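Local coordinates for protein putative O-methyltransferase (Klebsiella pneumoniae subsp. pneumoniae, PDB 3TFW) that probably transfers a methyl group from S-adenosylmethionine to a hydroxyl group of a still unidentified substrate, as expected of an O-methyltransferase, at residues D31-N36 with G74-I79; V171-E176 with E185-V190; P201-T206 with T220-N225. All blocks are in the same frame, centred on the assembly; numbering follows the deposited sequence.

Interaction 1 of 3, residues D31-N36 with G74-I79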
loop_
_atom_site.group_PDB
_atom_site.type_symbol
_atom_site.label_atom_id
_atom_site.label_comp_id
_atom_site.label_asym_id
_atom_site.label_seq_id
_atom_site.Cartn_x
_atom_site.Cartn_y
_atom_site.Cartn_z
ATOM N N ASP A 31 0.963 -0.741 22.868
ATOM C CA ASP A 31 0.813 0.458 23.693
ATOM C C ASP A 31 2.030 0.628 24.596
ATOM O O ASP A 31 2.582 1.715 24.696
ATOM C CB ASP A 31 -0.455 0.382 24.565
ATOM C CG ASP A 31 -1.753 0.492 23.764
ATOM O OD1 ASP A 31 -1.757 1.059 22.653
ATOM O OD2 ASP A 31 -2.792 0.017 24.273
ATOM N N ARG A 32 2.440 -0.459 25.243
ATOM C CA ARG A 32 3.563 -0.435 26.175
ATOM C C ARG A 32 4.890 -0.174 25.456
ATOM O O ARG A 32 5.742 0.557 25.966
ATOM C CB ARG A 32 3.621 -1.734 26.974
ATOM C CG ARG A 32 4.518 -1.670 28.199
ATOM C CD ARG A 32 4.174 -2.769 29.190
ATOM N NE ARG A 32 5.251 -2.961 30.158
ATOM C CZ ARG A 32 5.229 -3.848 31.147
ATOM N NH1 ARG A 32 4.176 -4.641 31.318
ATOM N NH2 ARG A 32 6.263 -3.938 31.968
ATOM N N VAL A 33 5.052 -0.759 24.268
ATOM C CA VAL A 33 6.245 -0.501 23.444
ATOM C C VAL A 33 6.419 0.994 23.185
ATOM O O VAL A 33 7.519 1.525 23.343
ATOM C CB VAL A 33 6.201 -1.294 22.104
ATOM C CG1 VAL A 33 7.231 -0.757 21.116
ATOM C CG2 VAL A 33 6.432 -2.772 22.365
ATOM N N LEU A 34 5.330 1.667 22.805
ATOM C CA LEU A 34 5.361 3.098 22.508
ATOM C C LEU A 34 5.620 3.918 23.775
ATOM O O LEU A 34 6.371 4.891 23.747
ATOM C CB LEU A 34 4.048 3.550 21.834
ATOM C CG LEU A 34 3.792 3.143 20.374
ATOM C CD1 LEU A 34 2.342 3.421 19.969
ATOM C CD2 LEU A 34 4.758 3.826 19.403
ATOM N N GLU A 35 5.003 3.508 24.881
ATOM C CA GLU A 35 5.247 4.136 26.191
ATOM C C GLU A 35 6.733 4.068 26.558
ATOM O O GLU A 35 7.315 5.057 27.025
ATOM C CB GLU A 35 4.394 3.459 27.278
ATOM C CG GLU A 35 2.908 3.773 27.192
ATOM C CD GLU A 35 2.023 2.866 28.064
ATOM O OE1 GLU A 35 2.534 1.969 28.772
ATOM O OE2 GLU A 35 0.792 3.056 28.028
ATOM N N ASN A 36 7.339 2.896 26.339
ATOM C CA ASN A 36 8.771 2.684 26.581
ATOM C C ASN A 36 9.658 3.594 25.739
ATOM O O ASN A 36 10.640 4.161 26.241
ATOM C CB ASN A 36 9.153 1.226 26.296
ATOM C CG ASN A 36 8.657 0.263 27.351
ATOM O OD1 ASN A 36 8.205 0.667 28.429
ATOM N ND2 ASN A 36 8.742 -1.038 27.047
ATOM N N GLY A 74 13.012 1.902 18.195
ATOM C CA GLY A 74 12.592 1.201 19.414
ATOM C C GLY A 74 11.965 -0.156 19.130
ATOM O O GLY A 74 11.486 -0.843 20.047
ATOM N N GLY A 75 11.948 -0.531 17.854
ATOM C CA GLY A 75 11.420 -1.824 17.450
ATOM C C GLY A 75 9.910 -1.862 17.257
ATOM O O GLY A 75 9.342 -2.933 17.193
ATOM N N TYR A 76 9.259 -0.708 17.127
ATOM C CA TYR A 76 7.798 -0.708 16.940
ATOM C C TYR A 76 7.409 -1.347 15.594
ATOM O O TYR A 76 6.586 -2.272 15.543
ATOM C CB TYR A 76 7.244 0.706 17.064
ATOM C CG TYR A 76 5.733 0.814 16.945
ATOM C CD1 TYR A 76 4.890 0.405 17.984
ATOM C CD2 TYR A 76 5.149 1.332 15.785
ATOM C CE1 TYR A 76 3.491 0.521 17.864
ATOM C CE2 TYR A 76 3.771 1.448 15.661
ATOM C CZ TYR A 76 2.950 1.052 16.702
ATOM O OH TYR A 76 1.586 1.172 16.553
ATOM N N SER A 77 8.024 -0.879 14.515
ATOM C CA SER A 77 7.760 -1.468 13.191
ATOM C C SER A 77 8.219 -2.916 13.136
ATOM O O SER A 77 7.589 -3.761 12.480
ATOM C CB SER A 77 8.443 -0.661 12.096
ATOM O OG SER A 77 7.771 0.575 11.929
ATOM N N THR A 78 9.329 -3.185 13.823
ATOM C CA THR A 78 9.906 -4.521 13.900
ATOM C C THR A 78 8.859 -5.495 14.425
ATOM O O THR A 78 8.678 -6.563 13.879
ATOM C CB THR A 78 11.135 -4.583 14.830
ATOM O OG1 THR A 78 11.920 -3.394 14.683
ATOM C CG2 THR A 78 11.979 -5.822 14.507
ATOM N N ILE A 79 8.169 -5.103 15.487
ATOM C CA ILE A 79 7.184 -5.980 16.107
ATOM C C ILE A 79 5.981 -6.239 15.218
ATOM O O ILE A 79 5.530 -7.379 15.129
ATOM C CB ILE A 79 6.752 -5.468 17.487
ATOM C CG1 ILE A 79 7.924 -5.613 18.466
ATOM C CG2 ILE A 79 5.570 -6.285 18.009
ATOM C CD1 ILE A 79 7.839 -4.642 19.655
#
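Val33, Tyr76 and Leu34 bury the most surface where helix 28-39 packs against the start of helix 76-82, and the contact they make is wholly apolar. Leu34 lies over one face of the Tyr76 ring. Its CD2 methyl stands 3.9 Å from the ring centroid, 19° off the normal, a CH-pi contact shifted toward the rim on the CD1 side. The branch point follows the same flank of the ring, with Leu34 CG 3.6 Å from Tyr76 CE1, while Leu34 CD1 lies nearer the phenolic end. Although the first bond of the Leu34 side chain does not aim at the other helix, CG stands anti to the carbonyl carbon (chi1 -73°), and from there the fork reaches the ring.

Val33 points toward helix 76-82 and divides its work between two partners. Val33 CG1 meets the edge of the tyrosine ring, near its plane, 4.1 Å from Tyr76 CD1. Val33 CG2 meets Ile79 end on, 3.6 Å from Ile79 CD1, one helical turn beyond the tyrosine. Trp80 packs edge-to-face with the same tyrosine, Leu30 touches both Tyr76 and Ile79, and Asn107 of helix 98-110 bonds to Gly74 O.

Gly75 occupies the N-cap of helix 76-82 with a positive phi of 84°, at which a side chain would press on the preceding carbonyl. Helix 28-39 thus covers the first turn of a helix that follows a glycine-rich turn after the first strand of the central sheet, 66-70; such a turn is characteristic of the Rossmann-like methyltransferase fold, where the corresponding loop commonly borders the cofactor site.

Interaction 2 of 3, residues V171-E176 with E185-V190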
loop_
_atom_site.group_PDB
_atom_site.type_symbol
_atom_site.label_atom_id
_atom_site.label_comp_id
_atom_site.label_asym_id
_atom_site.label_seq_id
_atom_site.Cartn_x
_atom_site.Cartn_y
_atom_site.Cartn_z
ATOM N N VAL A 171 10.076 9.420 2.368
ATOM C CA VAL A 171 10.763 9.926 1.184
ATOM C C VAL A 171 10.354 11.337 0.736
ATOM O O VAL A 171 11.001 11.910 -0.132
ATOM C CB VAL A 171 10.646 8.941 -0.025
ATOM C CG1 VAL A 171 11.423 7.662 0.260
ATOM C CG2 VAL A 171 9.177 8.632 -0.363
ATOM N N VAL A 172 9.300 11.887 1.327
ATOM C CA VAL A 172 8.737 13.162 0.861
ATOM C C VAL A 172 9.489 14.391 1.404
ATOM O O VAL A 172 9.612 15.403 0.709
ATOM C CB VAL A 172 7.221 13.208 1.140
ATOM C CG1 VAL A 172 6.644 14.626 1.003
ATOM C CG2 VAL A 172 6.508 12.234 0.207
ATOM N N ARG A 173 10.001 14.288 2.632
ATOM C CA ARG A 173 10.828 15.346 3.257
ATOM C C ARG A 173 10.114 16.703 3.291
ATOM O O ARG A 173 10.719 17.732 2.975
ATOM C CB ARG A 173 12.190 15.496 2.547
ATOM C CG ARG A 173 12.876 14.184 2.105
ATOM C CD ARG A 173 13.000 13.176 3.239
ATOM N NE ARG A 173 13.672 13.732 4.415
ATOM C CZ ARG A 173 13.812 13.095 5.579
ATOM N NH1 ARG A 173 13.337 11.866 5.746
ATOM N NH2 ARG A 173 14.437 13.694 6.583
ATOM N N ASP A 174 8.837 16.684 3.663
ATOM C CA ASP A 174 7.985 17.888 3.698
ATOM C C ASP A 174 7.962 18.662 2.362
ATOM O O ASP A 174 7.869 19.900 2.325
ATOM C CB ASP A 174 8.381 18.792 4.883
ATOM C CG ASP A 174 7.303 19.801 5.234
ATOM O OD1 ASP A 174 6.140 19.387 5.439
ATOM O OD2 ASP A 174 7.626 21.008 5.301
ATOM N N GLY A 175 8.047 17.923 1.259
ATOM C CA GLY A 175 8.025 18.523 -0.067
ATOM C C GLY A 175 9.382 18.787 -0.682
ATOM O O GLY A 175 9.474 18.987 -1.887
ATOM N N GLU A 176 10.439 18.777 0.136
ATOM C CA GLU A 176 11.790 19.096 -0.333
ATOM C C GLU A 176 12.398 18.081 -1.301
ATOM O O GLU A 176 13.370 18.388 -1.999
ATOM C CB GLU A 176 12.743 19.369 0.846
ATOM C CG GLU A 176 12.579 20.761 1.459
ATOM C CD GLU A 176 12.746 21.868 0.426
ATOM O OE1 GLU A 176 13.886 22.096 -0.048
ATOM O OE2 GLU A 176 11.723 22.496 0.076
ATOM N N GLU A 185 21.552 16.854 3.040
ATOM C CA GLU A 185 22.064 15.550 2.605
ATOM C C GLU A 185 20.990 14.461 2.608
ATOM O O GLU A 185 21.093 13.487 1.855
ATOM C CB GLU A 185 23.273 15.094 3.439
ATOM C CG GLU A 185 24.572 15.885 3.214
ATOM C CD GLU A 185 24.734 17.054 4.186
ATOM O OE1 GLU A 185 23.714 17.601 4.652
ATOM O OE2 GLU A 185 25.892 17.424 4.485
ATOM N N ARG A 186 19.971 14.630 3.448
ATOM C CA ARG A 186 18.859 13.677 3.541
ATOM C C ARG A 186 17.988 13.750 2.292
ATOM O O ARG A 186 17.558 12.721 1.772
ATOM C CB ARG A 186 18.022 13.929 4.789
ATOM C CG ARG A 186 18.812 13.862 6.097
ATOM C CD ARG A 186 17.954 14.276 7.270
ATOM N NE ARG A 186 17.613 15.696 7.207
ATOM C CZ ARG A 186 16.827 16.321 8.077
ATOM N NH1 ARG A 186 16.286 15.657 9.094
ATOM N NH2 ARG A 186 16.573 17.614 7.921
ATOM N N VAL A 187 17.750 14.972 1.812
ATOM C CA VAL A 187 17.098 15.200 0.525
ATOM C C VAL A 187 17.921 14.672 -0.649
ATOM O O VAL A 187 17.384 14.018 -1.542
ATOM C CB VAL A 187 16.747 16.700 0.311
ATOM C CG1 VAL A 187 16.224 16.939 -1.102
ATOM C CG2 VAL A 187 15.716 17.140 1.331
ATOM N N GLN A 188 19.222 14.938 -0.644
ATOM C CA GLN A 188 20.107 14.432 -1.689
ATOM C C GLN A 188 20.056 12.894 -1.757
ATOM O O GLN A 188 19.929 12.321 -2.842
ATOM C CB GLN A 188 21.544 14.905 -1.456
ATOM C CG GLN A 188 21.766 16.410 -1.651
ATOM C CD GLN A 188 23.077 16.887 -1.041
ATOM O OE1 GLN A 188 24.000 16.095 -0.812
ATOM N NE2 GLN A 188 23.164 18.189 -0.766
ATOM N N GLY A 189 20.149 12.249 -0.595
ATOM C CA GLY A 189 20.118 10.781 -0.503
ATOM C C GLY A 189 18.818 10.173 -1.007
ATOM O O GLY A 189 18.828 9.171 -1.740
ATOM N N VAL A 190 17.699 10.766 -0.605
ATOM C CA VAL A 190 16.373 10.315 -1.039
ATOM C C VAL A 190 16.189 10.472 -2.559
ATOM O O VAL A 190 15.620 9.583 -3.224
ATOM C CB VAL A 190 15.242 11.016 -0.235
ATOM C CG1 VAL A 190 13.883 10.794 -0.876
ATOM C CG2 VAL A 190 15.201 10.489 1.204
#
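Val171 and Val190 bring the backbones of the two segments nearest, CA to CA 6.0 Å, and Glu176 and Val187 follow at 6.6 Å, while the irregular segment 171-176 swings away from helix 185-199 at Asp174 and Gly175 between these points. Arg173 points toward the helix and covers its valines. Its chain bends at both chi2 and chi3, near -50°, and the folded methylenes pass over them: Arg173 CB lies 4.1 Å from Val187 CG2, and Arg173 CD 4.0 Å from Val190 CG2.

Beyond them the guanidinium meets that of Arg186, the planes turned 64° apart. Arg173 NH2 sits over one face of the Arg186 group, 3.7 Å from its NH1, and also touches the Arg186 CD methylene. Each of these like charges is held elsewhere: Arg186 NE forms a salt bridge with Asp184, and Arg173 NH1 bonds to Asn170 O.

The two valines turn their CG1 methyls onto backbone oxygens. Val190 CG1 is 3.2 Å from Val171 O, a buried oxygen with no polar partner in the model, and Val187 CG1 lies 3.3 Å from Glu176 O. Val187 CG2 also covers Glu176 CB, whose carboxylate bonds to Asn179 through OE1.

This is the loop leaving the carboxyl end of strand 165-169 and folding back over the first turns of the next helix, a strand-loop-helix connection of the Rossmann-like methyltransferase fold.

Interaction 3 of 3, residues P201-T206 with T220-N225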
loop_
_atom_site.group_PDB
_atom_site.type_symbol
_atom_site.label_atom_id
_atom_site.label_comp_id
_atom_site.label_asym_id
_atom_site.label_seq_id
_atom_site.Cartn_x
_atom_site.Cartn_y
_atom_site.Cartn_z
ATOM N N PRO A 201 16.226 -1.696 -14.053
ATOM C CA PRO A 201 15.271 -2.609 -14.701
ATOM C C PRO A 201 14.845 -3.796 -13.828
ATOM O O PRO A 201 13.774 -4.356 -14.048
ATOM C CB PRO A 201 16.027 -3.099 -15.948
ATOM C CG PRO A 201 17.456 -2.835 -15.670
ATOM C CD PRO A 201 17.500 -1.619 -14.793
ATOM N N ARG A 202 15.671 -4.159 -12.848
ATOM C CA ARG A 202 15.327 -5.229 -11.915
ATOM C C ARG A 202 14.222 -4.818 -10.919
ATOM O O ARG A 202 13.786 -5.636 -10.121
ATOM C CB ARG A 202 16.569 -5.688 -11.147
ATOM C CG ARG A 202 17.570 -6.488 -11.993
ATOM C CD ARG A 202 18.888 -6.642 -11.262
ATOM N NE ARG A 202 18.753 -7.430 -10.037
ATOM C CZ ARG A 202 19.597 -7.363 -9.011
ATOM N NH1 ARG A 202 20.634 -6.542 -9.054
ATOM N NH2 ARG A 202 19.402 -8.115 -7.940
ATOM N N LEU A 203 13.792 -3.556 -10.963
ATOM C CA LEU A 203 12.713 -3.072 -10.095
ATOM C C LEU A 203 11.492 -2.549 -10.859
ATOM O O LEU A 203 11.632 -1.885 -11.892
ATOM C CB LEU A 203 13.231 -1.983 -9.148
ATOM C CG LEU A 203 14.306 -2.387 -8.133
ATOM C CD1 LEU A 203 14.853 -1.156 -7.421
ATOM C CD2 LEU A 203 13.769 -3.397 -7.116
ATOM N N THR A 204 10.304 -2.865 -10.343
ATOM C CA THR A 204 9.066 -2.210 -10.753
ATOM C C THR A 204 8.545 -1.471 -9.520
ATOM O O THR A 204 8.164 -2.092 -8.519
ATOM C CB THR A 204 8.025 -3.230 -11.259
ATOM O OG1 THR A 204 8.542 -3.899 -12.421
ATOM C CG2 THR A 204 6.692 -2.540 -11.637
ATOM N N ALA A 205 8.527 -0.146 -9.594
ATOM C CA ALA A 205 8.320 0.659 -8.397
ATOM C C ALA A 205 7.207 1.692 -8.534
ATOM O O ALA A 205 6.874 2.134 -9.633
ATOM C CB ALA A 205 9.626 1.338 -8.023
ATOM N N THR A 206 6.642 2.065 -7.390
ATOM C CA THR A 206 5.717 3.181 -7.292
ATOM C C THR A 206 5.972 3.872 -5.958
ATOM O O THR A 206 6.804 3.427 -5.162
ATOM C CB THR A 206 4.242 2.722 -7.393
ATOM O OG1 THR A 206 3.392 3.871 -7.544
ATOM C CG2 THR A 206 3.816 1.920 -6.150
ATOM N N THR A 220 8.057 4.533 -0.822
ATOM C CA THR A 220 8.191 3.794 -2.074
ATOM C C THR A 220 7.939 2.315 -1.848
ATOM O O THR A 220 8.135 1.793 -0.744
ATOM C CB THR A 220 9.580 3.993 -2.702
ATOM O OG1 THR A 220 10.594 3.506 -1.809
ATOM C CG2 THR A 220 9.823 5.459 -2.977
ATOM N N LEU A 221 7.501 1.645 -2.907
ATOM C CA LEU A 221 7.260 0.220 -2.886
ATOM C C LEU A 221 7.801 -0.300 -4.205
ATOM O O LEU A 221 7.420 0.214 -5.264
ATOM C CB LEU A 221 5.763 -0.021 -2.784
ATOM C CG LEU A 221 5.193 -1.334 -2.251
ATOM C CD1 LEU A 221 5.711 -1.660 -0.865
ATOM C CD2 LEU A 221 3.667 -1.196 -2.199
ATOM N N ALA A 222 8.706 -1.283 -4.149
ATOM C CA ALA A 222 9.352 -1.799 -5.363
ATOM C C ALA A 222 9.346 -3.323 -5.333
ATOM O O ALA A 222 9.656 -3.925 -4.301
ATOM C CB ALA A 222 10.792 -1.267 -5.489
ATOM N N TRP A 223 8.957 -3.920 -6.456
ATOM C CA TRP A 223 8.946 -5.368 -6.646
ATOM C C TRP A 223 10.204 -5.713 -7.439
ATOM O O TRP A 223 10.513 -5.046 -8.426
ATOM C CB TRP A 223 7.671 -5.762 -7.419
ATOM C CG TRP A 223 7.624 -7.163 -7.999
ATOM C CD1 TRP A 223 8.246 -7.606 -9.141
ATOM C CD2 TRP A 223 6.895 -8.284 -7.482
ATOM N NE1 TRP A 223 7.954 -8.929 -9.359
ATOM C CE2 TRP A 223 7.125 -9.372 -8.359
ATOM C CE3 TRP A 223 6.072 -8.477 -6.363
ATOM C CZ2 TRP A 223 6.562 -10.630 -8.154
ATOM C CZ3 TRP A 223 5.513 -9.732 -6.157
ATOM C CH2 TRP A 223 5.765 -10.794 -7.047
ATOM N N VAL A 224 10.923 -6.746 -6.998
ATOM C CA VAL A 224 12.137 -7.186 -7.674
ATOM C C VAL A 224 11.772 -8.156 -8.807
ATOM O O VAL A 224 11.117 -9.177 -8.587
ATOM C CB VAL A 224 13.165 -7.815 -6.695
ATOM C CG1 VAL A 224 14.401 -8.327 -7.444
ATOM C CG2 VAL A 224 13.575 -6.793 -5.623
ATOM N N ASN A 225 12.175 -7.792 -10.019
ATOM C CA ASN A 225 11.914 -8.596 -11.218
ATOM C C ASN A 225 12.993 -9.646 -11.402
ATOM O O ASN A 225 14.147 -9.425 -11.018
ATOM C CB ASN A 225 11.897 -7.706 -12.462
ATOM C CG ASN A 225 10.838 -6.628 -12.394
ATOM O OD1 ASN A 225 11.114 -5.458 -12.629
ATOM N ND2 ASN A 225 9.625 -7.019 -12.078
HETATM O O HOH W 1 16.786 -9.511 -9.947
#
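The Arg202 guanidinium is linked to Asn225 through a water at its edge, in the plane of the group: the water accepts from Arg202 NE at 2.9 Å and donates to Asn225 O, joining the residues just beyond the paired strands. The other flat group is the Trp223 indole, with which Arg60 of the second subunit makes a cation-pi contact. Trp223 CG is anti to the backbone N (chi1 166°), which carries the indole away from strand 203-206.

The strands run antiparallel, their axes 160° apart. Thr204 and Trp223 form a hydrogen-bonded pair: Thr204 N meets Trp223 O at 2.9 Å, and Trp223 N answers to Thr204 O. Thr206 and Leu221 repeat this reciprocal pairing. Past the last bridge, Asn225 N reaches Arg202 O at 2.7 Å.

Side chains alternate between two faces. Leu203 CD2 touches Val224 CG2 at 3.7 Å, and Ala205 CB lies 3.8 Å from Ala222 CB, where the two CA atoms come within 4.0 Å; Met197 of helix 185-199 packs on Leu203 and Ala205. Thr204, Thr206, Leu221 and Trp223 turn to the other face, toward the second subunit, whose Asn50 O is bonded to Thr206 OG1.

The chemistry is therefore two-sided: small and branched apolar groups suit the face under the helix, whereas the Thr206 hydroxyl, more weakly that of Thr204, and the electron-rich indole provide polar and cation-pi contacts of the dimer interface, with main-chain bonds holding the hairpin between them.

Overall arrangement
From the N terminus, interaction 1 comes first: helix 28-39 closes on the start of helix 76-82 around a span that includes helix 49-62 and strand 66-70. Interaction 2 closes a short loop between strand 165-169 and helix 185-199, and interaction 3 pairs strands 203-211 and 217-224 into the hairpin at one border of the sheet. The three follow in series, neither nesting nor crossing. Interaction 1 stands apart, its nearest atoms about 13 Å from either of the others and on the opposite side of the chain's centre from interaction 3. Interactions 2 and 3 touch through Val171 and Thr220, and both meet the second subunit.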